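Local coordinates for protein phenylacetaldehyde dehydrogenase (Burkholderia cenocepacia, PDB 4O5H) that probably catalyses the NAD+-dependent oxidation of phenylacetaldehyde to phenylacetate, as a member of the aldehyde dehydrogenase family, at residues 114-119 against 214-219; 176-181 against 201-206; 182-187 against 208-213; 280-285 against 486-491; 313-318 against 357-362. One frame throughout, in Å; residues are numbered along the deposited sequence. Where two conformers were deposited one is given.

Contact 1. Residues 114-119 against 214-219; sequences EIESLD and PLSALR. With NA (sodium ion), chain I.
Glu116 and Asp119 reach from helix 109-120 toward Leu215 and Ser216 near the start of helix 215-227, the two short segments running close to antiparallel (155°). Asp119 has CG anti to its backbone N (chi1 -169°), which sets its carboxylate between the neighbouring helix and a sodium ion. OD2 is met nearly end-on by Leu215 N at 3.0 Å, while OD1 of Asp119 binds the sodium at 2.3 Å. Glu116, its chain bent at chi2, brings OE1 to Ser216 OG at 2.6 Å; the hydroxyl donates from the syn side, somewhat out of the carboxylate plane. A water joins the two acids, donating to Glu116 OE1 and to Asp119 OD2 (2.6 Å) and accepting from Ser216 N. Beside this polar patch Ile115 CG2 rests on Leu215 CB at 3.6 Å, and Ile115 CD1 touches Arg219 CG at 4.1 Å, the latter two side chains crossing at about a right angle; the guanidinium pairs with Glu111 and Glu222. Leu215 N is thus answered by a carboxylate directly and Ser216 N through the water, and Asp119, gripped by sodium, water and Leu215 N, is probably stabilised as the anion.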
# COMPACT_ATOMS: atom_id res chain seq x y z
N GLU A 114 18.62 25.32 -16.14
CA GLU A 114 19.95 25.11 -16.75
C GLU A 114 20.67 23.91 -16.11
O GLU A 114 21.24 23.07 -16.81
CB GLU A 114 20.81 26.39 -16.63
CG GLU A 114 20.26 27.53 -17.50
CD GLU A 114 21.06 28.81 -17.47
OE1 GLU A 114 22.01 28.95 -16.67
OE2 GLU A 114 20.69 29.71 -18.29
N ILE A 115 20.62 23.83 -14.79
CA ILE A 115 21.26 22.73 -14.11
C ILE A 115 20.62 21.45 -14.60
O ILE A 115 21.30 20.46 -14.91
CB ILE A 115 21.08 22.85 -12.55
CG1 ILE A 115 21.88 24.02 -12.04
CG2 ILE A 115 21.48 21.56 -11.85
CD1 ILE A 115 21.53 24.45 -10.63
N GLU A 116 19.29 21.43 -14.64
CA GLU A 116 18.59 20.23 -15.03
C GLU A 116 18.90 19.84 -16.47
O GLU A 116 19.12 18.65 -16.78
CB GLU A 116 17.08 20.41 -14.87
CG GLU A 116 16.32 19.11 -14.87
CD GLU A 116 16.27 18.46 -13.49
OE1 GLU A 116 17.35 18.31 -12.85
OE2 GLU A 116 15.16 18.15 -13.04
N SER A 117 18.96 20.83 -17.36
CA SER A 117 19.28 20.57 -18.77
C SER A 117 20.70 20.02 -18.91
O SER A 117 20.93 19.07 -19.68
CB SER A 117 19.12 21.85 -19.58
OG SER A 117 19.40 21.63 -20.93
N LEU A 118 21.65 20.59 -18.18
CA LEU A 118 23.03 20.12 -18.27
C LEU A 118 23.21 18.71 -17.72
O LEU A 118 24.05 17.95 -18.20
CB LEU A 118 23.99 21.08 -17.56
CG LEU A 118 24.09 22.47 -18.19
CD1 LEU A 118 24.84 23.45 -17.29
CD2 LEU A 118 24.77 22.38 -19.55
N ASP A 119 22.50 18.39 -16.66
CA ASP A 119 22.71 17.14 -15.91
C ASP A 119 21.91 16.02 -16.55
O ASP A 119 22.42 14.92 -16.71
CB ASP A 119 22.29 17.39 -14.45
CG ASP A 119 22.68 16.28 -13.51
OD1 ASP A 119 23.43 15.35 -13.91
OD2 ASP A 119 22.21 16.33 -12.32
N PRO A 214 22.22 14.01 -9.96
CA PRO A 214 22.19 14.44 -8.55
C PRO A 214 22.08 15.94 -8.35
O PRO A 214 21.73 16.38 -7.26
CB PRO A 214 23.53 14.00 -8.03
CG PRO A 214 24.44 14.16 -9.23
CD PRO A 214 23.60 13.73 -10.42
N LEU A 215 22.33 16.74 -9.37
CA LEU A 215 22.60 18.17 -9.14
C LEU A 215 21.41 19.00 -8.72
O LEU A 215 21.54 19.83 -7.80
CB LEU A 215 23.28 18.81 -10.33
CG LEU A 215 24.68 18.26 -10.68
CD1 LEU A 215 25.23 18.98 -11.89
CD2 LEU A 215 25.65 18.39 -9.51
N SER A 216 20.26 18.84 -9.38
CA SER A 216 19.12 19.73 -9.05
C SER A 216 18.61 19.47 -7.62
O SER A 216 18.17 20.38 -6.94
CB SER A 216 18.00 19.68 -10.10
OG SER A 216 17.48 18.37 -10.22
N ALA A 217 18.74 18.22 -7.18
CA ALA A 217 18.35 17.86 -5.80
C ALA A 217 19.24 18.54 -4.76
O ALA A 217 18.75 19.04 -3.77
CB ALA A 217 18.36 16.36 -5.62
N LEU A 218 20.55 18.61 -5.04
CA LEU A 218 21.46 19.32 -4.17
C LEU A 218 21.11 20.80 -4.14
O LEU A 218 21.13 21.38 -3.07
CB LEU A 218 22.94 19.10 -4.56
CG LEU A 218 23.38 17.61 -4.42
CD1 LEU A 218 24.81 17.44 -4.86
CD2 LEU A 218 23.22 17.12 -2.98
N ARG A 219 20.79 21.41 -5.27
CA ARG A 219 20.45 22.83 -5.27
C ARG A 219 19.14 23.05 -4.52
O ARG A 219 19.01 24.00 -3.78
CB ARG A 219 20.39 23.40 -6.70
CG ARG A 219 20.14 24.90 -6.77
CD ARG A 219 21.29 25.73 -6.24
NE ARG A 219 21.02 27.15 -6.53
CZ ARG A 219 20.71 28.08 -5.64
NH1 ARG A 219 20.71 27.83 -4.33
NH2 ARG A 219 20.40 29.28 -6.06
NA NA I . 23.98 13.62 -15.39
O HOH W 1 19.89 17.20 -11.71
O HOH W 2 25.84 12.24 -14.69
O HOH W 3 23.98 12.25 -17.32

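Contact 2. Residues 176-181 against 201-206; sequences GVVGAI and TGCTVV
Val178 is tied to the 201-206 segment through its own N-H and C=O: its N donates to Thr204 O at 2.8 Å, and its O accepts from Val206 N at 2.9 Å. One bond follows at each end of this pair, Thr204 N to Gly176 O at 3.2 Å and Ala180 N to Val206 O at 2.9 Å, the last nearly straight. Val178 O also takes the CA-H of Val205. Side chains meet more lightly. On one face Thr204 sets OG1 between its backbone N and carbonyl carbon (chi1 61°), 3.5 Å from Val177 CG2, and the same hydroxyl bonds to Ala77 O of helix 67-82, which packs over Val177, Thr204 and Val206. On the other face Val178 CG2 lies 4.0 Å from Cys203 CB, and Val205 CG1 approaches Ala180 CB. Helix 187-201 covers that face, Ala198 touching both Cys203 and Val205 while Lys194 lies against Ala180; Tyr500 packs on Val178. Further out, the far edge of Val177 and Gly179 bonds to strand 256-260, so strand 166-181 is flanked by two parallel neighbours. Before the second strand, Gly202, with positive phi, ends helix 187-201 in a Schellman motif and leads the chain into Cys203, whose CB sits 3.1 Å from Gly176 O. Strand 166-181, helix 187-201 and strand 204-208 together make the beta-alpha-beta crossover of a Rossmann-type domain, as in the cofactor-binding domain of aldehyde dehydrogenases.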
# COMPACT_ATOMS: atom_id res chain seq x y z
N GLY A 176 5.77 9.10 9.36
CA GLY A 176 7.04 9.17 10.05
C GLY A 176 8.22 9.59 9.19
O GLY A 176 8.17 10.62 8.53
N VAL A 177 9.25 8.77 9.18
CA VAL A 177 10.43 9.02 8.37
C VAL A 177 10.26 8.33 7.01
O VAL A 177 9.99 7.13 6.92
CB VAL A 177 11.67 8.47 9.08
CG1 VAL A 177 12.90 8.62 8.22
CG2 VAL A 177 11.89 9.18 10.42
N VAL A 178 10.43 9.09 5.94
CA VAL A 178 10.23 8.60 4.59
C VAL A 178 11.55 8.51 3.87
O VAL A 178 12.29 9.51 3.78
CB VAL A 178 9.29 9.53 3.82
CG1 VAL A 178 9.09 9.06 2.39
CG2 VAL A 178 7.94 9.65 4.53
N GLY A 179 11.86 7.33 3.35
CA GLY A 179 12.94 7.18 2.40
C GLY A 179 12.38 7.32 0.97
O GLY A 179 11.40 6.65 0.59
N ALA A 180 12.96 8.22 0.19
CA ALA A 180 12.48 8.50 -1.17
C ALA A 180 13.60 8.28 -2.17
O ALA A 180 14.68 8.88 -2.04
CB ALA A 180 11.98 9.93 -1.26
N ILE A 181 13.35 7.43 -3.16
CA ILE A 181 14.33 7.06 -4.16
C ILE A 181 13.71 7.42 -5.47
O ILE A 181 12.62 6.95 -5.81
CB ILE A 181 14.64 5.56 -4.14
CG1 ILE A 181 15.31 5.19 -2.81
CG2 ILE A 181 15.52 5.15 -5.33
CD1 ILE A 181 15.44 3.70 -2.59
N THR A 201 2.49 16.80 5.63
CA THR A 201 1.96 15.94 6.67
C THR A 201 2.78 15.89 7.95
O THR A 201 2.34 15.30 8.97
CB THR A 201 1.80 14.49 6.17
OG1 THR A 201 3.05 14.01 5.66
CG2 THR A 201 0.78 14.43 5.07
N GLY A 202 3.98 16.45 7.93
CA GLY A 202 4.82 16.44 9.14
C GLY A 202 5.82 15.30 9.18
O GLY A 202 6.45 15.05 10.20
N CYS A 203 5.99 14.61 8.06
CA CYS A 203 7.05 13.59 7.97
C CYS A 203 8.46 14.25 7.89
O CYS A 203 8.56 15.48 7.68
CB CYS A 203 6.83 12.75 6.72
SG CYS A 203 5.30 11.77 6.71
N THR A 204 9.50 13.44 7.98
CA THR A 204 10.85 13.84 7.61
C THR A 204 11.32 12.90 6.52
O THR A 204 10.67 11.87 6.28
CB THR A 204 11.84 13.83 8.81
OG1 THR A 204 11.95 12.52 9.35
CG2 THR A 204 11.37 14.78 9.86
N VAL A 205 12.40 13.25 5.82
CA VAL A 205 12.72 12.61 4.56
C VAL A 205 14.21 12.42 4.38
O VAL A 205 14.99 13.33 4.65
CB VAL A 205 12.29 13.48 3.35
CG1 VAL A 205 12.44 12.72 2.03
CG2 VAL A 205 10.86 13.90 3.43
N VAL A 206 14.60 11.24 3.92
CA VAL A 206 15.89 11.01 3.32
C VAL A 206 15.67 10.79 1.82
O VAL A 206 15.04 9.81 1.41
CB VAL A 206 16.61 9.81 3.93
CG1 VAL A 206 17.98 9.63 3.29
CG2 VAL A 206 16.74 9.98 5.44

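Contact 3. Residues 182-187 against 208-213; sequences IPWNFP and KPAEDT. With NA (sodium ion), chain I.
Thr213 and Trp184 each place the first atom of the side chain between backbone N and carbonyl carbon (chi1 54° for OG1 of Thr213, 46° for CG of Trp184), and this brings Thr213 OG1 within 3.2 Å of Trp184 CA while the indole leads away from 208-213. Pro187 closes on the threonine, its ring crossing at about a right angle, with Pro187 CG a tight 3.5 Å from Thr213 CB. Ala210 CB touches Trp184 CB at 3.7 Å and lies at the indole edge, near its plane. Both segments follow parallel strands, 166-181 and 204-208, at the carboxyl end of the sheet, where Rossmann-type domains receive their nucleotide. Lys208 ends strand 204-208; the corresponding lysine of related aldehyde dehydrogenases contacts NAD, so a like role is probable here. Direct backbone bonding is fading: Ile182 N to Lys208 O, at 3.4 Å, is weak. Water takes over, one molecule donating to both Ile182 O and Lys208 O, a second linking Pro183 O to Ala210 N (2.9 Å) and lying 3.1 Å from Thr213 OG1. A type I turn spans Ala210 to Thr213 and turns Asp212 O onto the sodium ion at 2.2 Å, an ion that Asp119 and Val51 also bind.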
# COMPACT_ATOMS: atom_id res chain seq x y z
N ILE A 182 14.41 8.23 -6.24
CA ILE A 182 13.86 8.71 -7.48
C ILE A 182 14.73 8.53 -8.70
O ILE A 182 15.96 8.40 -8.62
CB ILE A 182 13.50 10.17 -7.34
CG1 ILE A 182 14.68 10.97 -6.93
CG2 ILE A 182 12.34 10.34 -6.35
CD1 ILE A 182 14.39 12.42 -7.12
N PRO A 183 14.08 8.48 -9.87
CA PRO A 183 14.78 8.23 -11.11
C PRO A 183 15.37 9.51 -11.69
O PRO A 183 15.25 10.58 -11.11
CB PRO A 183 13.68 7.63 -12.00
CG PRO A 183 12.49 8.35 -11.59
CD PRO A 183 12.66 8.68 -10.11
N TRP A 184 16.02 9.35 -12.82
CA TRP A 184 16.80 10.39 -13.43
C TRP A 184 16.07 11.17 -14.50
O TRP A 184 16.62 12.13 -15.05
CB TRP A 184 18.07 9.78 -14.04
CG TRP A 184 17.82 8.52 -14.84
CD1 TRP A 184 18.03 7.24 -14.42
CD2 TRP A 184 17.32 8.42 -16.18
NE1 TRP A 184 17.70 6.35 -15.41
CE2 TRP A 184 17.29 7.05 -16.52
CE3 TRP A 184 16.95 9.34 -17.14
CZ2 TRP A 184 16.83 6.59 -17.73
CZ3 TRP A 184 16.50 8.88 -18.38
CH2 TRP A 184 16.46 7.52 -18.67
N ASN A 185 14.82 10.78 -14.83
CA ASN A 185 14.17 11.34 -16.03
C ASN A 185 13.51 12.72 -15.80
O ASN A 185 13.40 13.50 -16.74
CB ASN A 185 13.18 10.36 -16.68
CG ASN A 185 12.03 9.93 -15.77
OD1 ASN A 185 12.19 9.86 -14.54
ND2 ASN A 185 10.91 9.58 -16.36
N PHE A 186 13.06 12.97 -14.57
CA PHE A 186 12.54 14.28 -14.12
C PHE A 186 13.12 14.52 -12.70
O PHE A 186 12.39 14.42 -11.68
CB PHE A 186 11.02 14.28 -14.04
CG PHE A 186 10.31 14.06 -15.37
CD1 PHE A 186 9.97 15.12 -16.15
CD2 PHE A 186 9.97 12.80 -15.79
CE1 PHE A 186 9.30 14.96 -17.34
CE2 PHE A 186 9.30 12.61 -17.02
CZ PHE A 186 8.96 13.71 -17.79
N PRO A 187 14.42 14.80 -12.61
CA PRO A 187 15.07 14.80 -11.28
C PRO A 187 14.47 15.77 -10.27
O PRO A 187 14.03 15.33 -9.22
CB PRO A 187 16.50 15.15 -11.59
CG PRO A 187 16.70 14.81 -13.04
CD PRO A 187 15.38 15.07 -13.69
N LYS A 208 17.23 10.10 -1.97
CA LYS A 208 18.35 9.57 -2.75
C LYS A 208 18.08 9.88 -4.23
O LYS A 208 17.37 9.16 -4.90
CB LYS A 208 18.49 8.06 -2.58
CG LYS A 208 19.93 7.53 -2.61
CD LYS A 208 20.74 7.75 -3.86
CE LYS A 208 20.49 6.59 -4.81
NZ LYS A 208 20.94 6.84 -6.19
N PRO A 209 18.64 10.95 -4.75
CA PRO A 209 18.49 11.19 -6.19
C PRO A 209 19.22 10.13 -7.02
O PRO A 209 20.12 9.45 -6.54
CB PRO A 209 19.12 12.57 -6.41
CG PRO A 209 19.75 12.94 -5.14
CD PRO A 209 19.37 12.01 -4.06
N ALA A 210 18.83 10.00 -8.27
CA ALA A 210 19.45 9.03 -9.15
C ALA A 210 20.96 9.33 -9.26
O ALA A 210 21.36 10.50 -9.31
CB ALA A 210 18.79 9.10 -10.52
N GLU A 211 21.79 8.28 -9.37
CA GLU A 211 23.24 8.49 -9.59
C GLU A 211 23.54 9.30 -10.85
O GLU A 211 24.49 10.06 -10.86
CB GLU A 211 24.01 7.17 -9.69
CG GLU A 211 23.57 6.33 -10.88
CD GLU A 211 23.71 4.82 -10.65
OE1 GLU A 211 22.87 4.19 -9.92
OE2 GLU A 211 24.67 4.28 -11.24
N ASP A 212 22.71 9.16 -11.90
CA ASP A 212 22.91 9.93 -13.16
C ASP A 212 22.53 11.44 -13.11
O ASP A 212 22.99 12.19 -13.96
CB ASP A 212 22.19 9.28 -14.32
CG ASP A 212 22.82 7.96 -14.72
OD1 ASP A 212 24.03 7.91 -14.93
OD2 ASP A 212 22.10 6.95 -14.73
N THR A 213 21.74 11.86 -12.12
CA THR A 213 21.22 13.25 -12.07
C THR A 213 21.09 13.79 -10.63
O THR A 213 19.97 13.98 -10.12
CB THR A 213 19.83 13.34 -12.72
OG1 THR A 213 18.95 12.37 -12.13
CG2 THR A 213 19.91 13.05 -14.25
NA NA I . 23.98 13.62 -15.39
O HOH W 4 17.75 7.16 -6.73
O HOH W 5 17.25 12.06 -9.51
O HOH W 2 25.84 12.24 -14.69
O HOH W 3 23.98 12.25 -17.32

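Contact 4. Residues 280-285 against 486-491; sequences MSLELG and SGFGRE
An antiparallel hydrogen-bonded pair joins Leu282 and Phe488 at the border of the Rossmann-type sheet, where strand 279-283 takes up the short strand 487-488. Leu282 N donates to Phe488 O at 2.9 Å, whereas the return bond from Phe488 N to Leu282 O is weak; the same carbonyl O receives the CA-H of Gly487, its CA 3.2 Å away. Leu284 N continues the ladder to Ser486 O at 2.8 Å, arriving from above the carbonyl plane. Gly487 and Gly489 both have positive phi; a beta carbon would clash with Leu282 O on the first and with Ser281 OG on the second. Phe488, its CG set between N and carbonyl carbon (chi1 50°), runs alongside Leu282, whose CD1 meets CZ of the ring at 3.8 Å. Met280 CG abuts Phe488 CE1 at 3.7 Å. Met277 of the second subunit packs against Leu282, Leu284 and Phe488, while Arg490 NH2 bonds to Ser503 O and forms a salt bridge with Glu502, both of that subunit. Glu283, in the family's glutamate signature, may be the active-site glutamate; its OE1 lies 3.4 Å from Glu491 OE2, acceptor against acceptor, with Lys194 salt-bridged to Glu491 and only weakly, at long range, to Glu283. Ser486 OG donates a short bond to Gly285 O, 2.5 Å, and accepts from Gly441 N, so the hydroxyl serves as donor and acceptor, which would restrict its rotation.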
# COMPACT_ATOMS: atom_id res chain seq x y z
N MET A 280 4.97 1.01 1.76
CA MET A 280 5.60 1.26 0.48
C MET A 280 4.66 1.81 -0.56
O MET A 280 3.48 1.51 -0.60
CB MET A 280 6.34 -0.01 0.00
CG MET A 280 5.47 -1.14 -0.42
SD MET A 280 6.35 -2.76 -0.41
CE MET A 280 5.84 -3.39 1.14
N SER A 281 5.21 2.72 -1.38
CA SER A 281 4.54 3.26 -2.54
C SER A 281 5.48 3.03 -3.70
O SER A 281 6.69 3.37 -3.59
CB SER A 281 4.30 4.77 -2.32
OG SER A 281 3.73 5.35 -3.47
N LEU A 282 4.98 2.44 -4.79
CA LEU A 282 5.82 2.00 -5.91
C LEU A 282 5.23 2.41 -7.24
O LEU A 282 4.14 1.98 -7.60
CB LEU A 282 6.00 0.48 -5.88
CG LEU A 282 6.50 -0.17 -4.59
CD1 LEU A 282 6.41 -1.68 -4.69
CD2 LEU A 282 7.93 0.25 -4.24
N GLU A 283 5.94 3.30 -7.93
CA GLU A 283 5.53 3.76 -9.25
C GLU A 283 6.56 3.19 -10.23
O GLU A 283 7.73 3.59 -10.22
CB GLU A 283 5.47 5.29 -9.32
CG GLU A 283 4.29 5.91 -8.61
CD GLU A 283 4.40 5.85 -7.07
OE1 GLU A 283 5.48 6.25 -6.53
OE2 GLU A 283 3.40 5.40 -6.38
N LEU A 284 6.13 2.21 -11.03
CA LEU A 284 7.08 1.34 -11.68
C LEU A 284 6.99 1.44 -13.20
O LEU A 284 6.79 2.54 -13.74
CB LEU A 284 6.90 -0.10 -11.19
CG LEU A 284 6.86 -0.26 -9.67
CD1 LEU A 284 6.65 -1.71 -9.30
CD2 LEU A 284 8.16 0.23 -9.05
N GLY A 285 7.21 0.34 -13.92
CA GLY A 285 7.33 0.41 -15.35
C GLY A 285 6.00 0.64 -16.08
O GLY A 285 4.93 0.58 -15.49
N SER A 486 2.72 -2.10 -12.81
CA SER A 486 3.21 -0.74 -12.74
C SER A 486 3.26 -0.21 -11.30
O SER A 486 3.58 0.95 -11.06
CB SER A 486 2.39 0.16 -13.64
OG SER A 486 2.56 -0.21 -14.99
N GLY A 487 2.91 -1.07 -10.35
CA GLY A 487 3.06 -0.75 -8.94
C GLY A 487 1.74 -0.53 -8.21
O GLY A 487 0.67 -1.01 -8.65
N PHE A 488 1.81 0.17 -7.09
CA PHE A 488 0.62 0.56 -6.34
C PHE A 488 0.93 1.80 -5.51
O PHE A 488 2.09 2.11 -5.24
CB PHE A 488 0.07 -0.60 -5.46
CG PHE A 488 1.11 -1.25 -4.62
CD1 PHE A 488 1.59 -0.62 -3.45
CD2 PHE A 488 1.59 -2.50 -4.94
CE1 PHE A 488 2.57 -1.22 -2.69
CE2 PHE A 488 2.56 -3.12 -4.13
CZ PHE A 488 3.05 -2.46 -3.01
N GLY A 489 -0.11 2.49 -5.10
CA GLY A 489 0.05 3.80 -4.48
C GLY A 489 -0.12 4.89 -5.51
O GLY A 489 -0.05 4.64 -6.70
N ARG A 490 -0.34 6.11 -5.03
CA ARG A 490 -0.60 7.27 -5.87
C ARG A 490 0.26 8.47 -5.48
O ARG A 490 0.58 8.67 -4.27
CB ARG A 490 -2.05 7.64 -5.82
CG ARG A 490 -3.00 6.61 -6.41
CD ARG A 490 -2.78 6.39 -7.92
NE ARG A 490 -3.66 5.40 -8.54
CZ ARG A 490 -3.37 4.11 -8.75
NH1 ARG A 490 -2.20 3.58 -8.40
NH2 ARG A 490 -4.26 3.32 -9.32
N GLU A 491 0.72 9.19 -6.50
CA GLU A 491 1.37 10.48 -6.32
C GLU A 491 0.33 11.54 -6.55
O GLU A 491 -0.61 11.32 -7.28
CB GLU A 491 2.45 10.68 -7.38
CG GLU A 491 3.60 9.67 -7.40
CD GLU A 491 4.72 9.98 -6.43
OE1 GLU A 491 4.44 10.57 -5.36
OE2 GLU A 491 5.88 9.59 -6.74
O HOH W 6 3.06 7.81 -2.69
O HOH W 7 1.83 3.53 -8.32

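Contact 5. Residues 313-318 against 357-362; sequences QGQVCT and GPLVSA
Gln313 and Gln315 belong to the loop that leads to Cys317, the probable nucleophile by the family's cysteine signature, and both lean against Gly357 to Val360 in the loop before helix 362-378. One hydrogen bond joins the two loops. Gly357 N donates to Gln313 OE1 at 2.9 Å, bent at 150° and coming in well above the plane of the amide, 44° out. Gln313 makes this reach by a bend at chi2 (84°), which turns OE1 toward Gly357 N. Van der Waals contact is thin and centres on Leu359: its CD2 lies 3.9 Å from Gln313 CB and 4.1 Å from Gln315 CD, with the extended Gln315 chain slanting across the leucine. Turns and caps mark each loop. Gln315 is the centre of an inverse gamma turn, closed by a weak bond from Val316 N to Gly314 O, and its own carbonyl accepts from the side chains of Asn185 and Asn312. In the other loop Ser361 is the N-cap of helix 362-378, its hydroxyl bonded to Gln364 N, while Leu359 shares a backbone bond with Phe394. Close packing at the glycine completes the contact: Gln313 CG sits just 3.2 Å from Gly357 O.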
# COMPACT_ATOMS: atom_id res chain seq x y z
N GLN A 313 12.28 12.81 -24.76
CA GLN A 313 13.03 11.76 -25.44
C GLN A 313 12.50 10.36 -25.14
O GLN A 313 13.25 9.39 -25.22
CB GLN A 313 14.51 11.80 -25.08
CG GLN A 313 15.23 13.08 -25.45
CD GLN A 313 15.12 14.21 -24.46
OE1 GLN A 313 14.90 15.34 -24.83
NE2 GLN A 313 15.28 13.89 -23.17
N GLY A 314 11.20 10.25 -24.85
CA GLY A 314 10.58 8.97 -24.51
C GLY A 314 10.96 8.44 -23.14
O GLY A 314 10.58 7.31 -22.79
N GLN A 315 11.70 9.24 -22.35
CA GLN A 315 12.14 8.83 -21.03
C GLN A 315 11.08 9.25 -20.01
O GLN A 315 11.29 10.12 -19.15
CB GLN A 315 13.50 9.45 -20.71
CG GLN A 315 14.59 8.96 -21.65
CD GLN A 315 15.87 9.72 -21.54
OE1 GLN A 315 15.89 10.96 -21.33
NE2 GLN A 315 16.95 9.03 -21.68
N VAL A 316 9.95 8.59 -20.12
CA VAL A 316 8.77 8.91 -19.35
C VAL A 316 8.07 7.58 -19.04
O VAL A 316 7.84 6.76 -19.92
CB VAL A 316 7.81 9.77 -20.18
CG1 VAL A 316 6.64 10.22 -19.34
CG2 VAL A 316 8.53 10.98 -20.77
N CYS A 317 7.73 7.38 -17.77
CA CYS A 317 7.16 6.12 -17.34
C CYS A 317 5.85 5.83 -18.08
O CYS A 317 5.59 4.70 -18.46
CB CYS A 317 6.94 6.12 -15.83
SG CYS A 317 5.79 7.36 -15.25
N THR A 318 5.05 6.87 -18.32
CA THR A 318 3.81 6.75 -19.11
C THR A 318 3.94 7.07 -20.59
O THR A 318 2.94 7.38 -21.24
CB THR A 318 2.73 7.70 -18.56
OG1 THR A 318 3.25 9.05 -18.50
CG2 THR A 318 2.31 7.27 -17.22
N GLY A 357 16.62 16.11 -27.02
CA GLY A 357 17.94 16.03 -26.43
C GLY A 357 18.53 14.63 -26.53
O GLY A 357 17.92 13.74 -27.08
N PRO A 358 19.72 14.43 -25.96
CA PRO A 358 20.33 13.08 -25.88
C PRO A 358 19.63 12.28 -24.80
O PRO A 358 18.89 12.85 -23.99
CB PRO A 358 21.78 13.39 -25.45
CG PRO A 358 21.63 14.60 -24.60
CD PRO A 358 20.52 15.42 -25.24
N LEU A 359 19.89 11.00 -24.77
CA LEU A 359 19.51 10.18 -23.66
C LEU A 359 20.46 10.45 -22.50
O LEU A 359 21.52 11.03 -22.68
CB LEU A 359 19.47 8.71 -24.08
CG LEU A 359 18.65 8.39 -25.34
CD1 LEU A 359 18.50 6.88 -25.52
CD2 LEU A 359 17.27 9.03 -25.32
N VAL A 360 20.11 9.97 -21.32
CA VAL A 360 20.81 10.40 -20.11
C VAL A 360 22.23 9.84 -19.98
O VAL A 360 23.06 10.43 -19.30
CB VAL A 360 19.98 10.05 -18.87
CG1 VAL A 360 20.13 8.57 -18.51
CG2 VAL A 360 20.40 10.91 -17.71
N SER A 361 22.50 8.69 -20.57
CA SER A 361 23.78 8.03 -20.37
C SER A 361 24.12 7.10 -21.53
O SER A 361 23.26 6.73 -22.34
CB SER A 361 23.78 7.17 -19.10
OG SER A 361 22.86 6.09 -19.20
N ALA A 362 25.37 6.69 -21.58
CA ALA A 362 25.76 5.68 -22.57
C ALA A 362 25.01 4.39 -22.36
O ALA A 362 24.68 3.72 -23.32
CB ALA A 362 27.29 5.46 -22.52

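Contacts 1 and 3, their centres 10 Å apart, meet at the sodium ion: Asp119 and Asp212 both bind it, Val51 and two waters complete its shell beside them, and Pro187 packs on Glu116 and Ser216. Contact 2 runs directly into contact 3 along the same two strands, with Ala180 O 2.8 Å from Lys208 N, a probable hydrogen bond. Contact 4 lies further across that sheet, about 16 Å from contact 2 between centres. Contact 5 brings in Cys317. Its loop is joined to contact 3 by Asn185 ND2 and Gln315 O, 2.9 Å apart, and to contact 4 where Cys317 CB lies 4.2 Å from Leu284 O. Segments of contacts 3, 4 and 5 thus lie round the probable active site, with Glu283 and Cys317 among their residues.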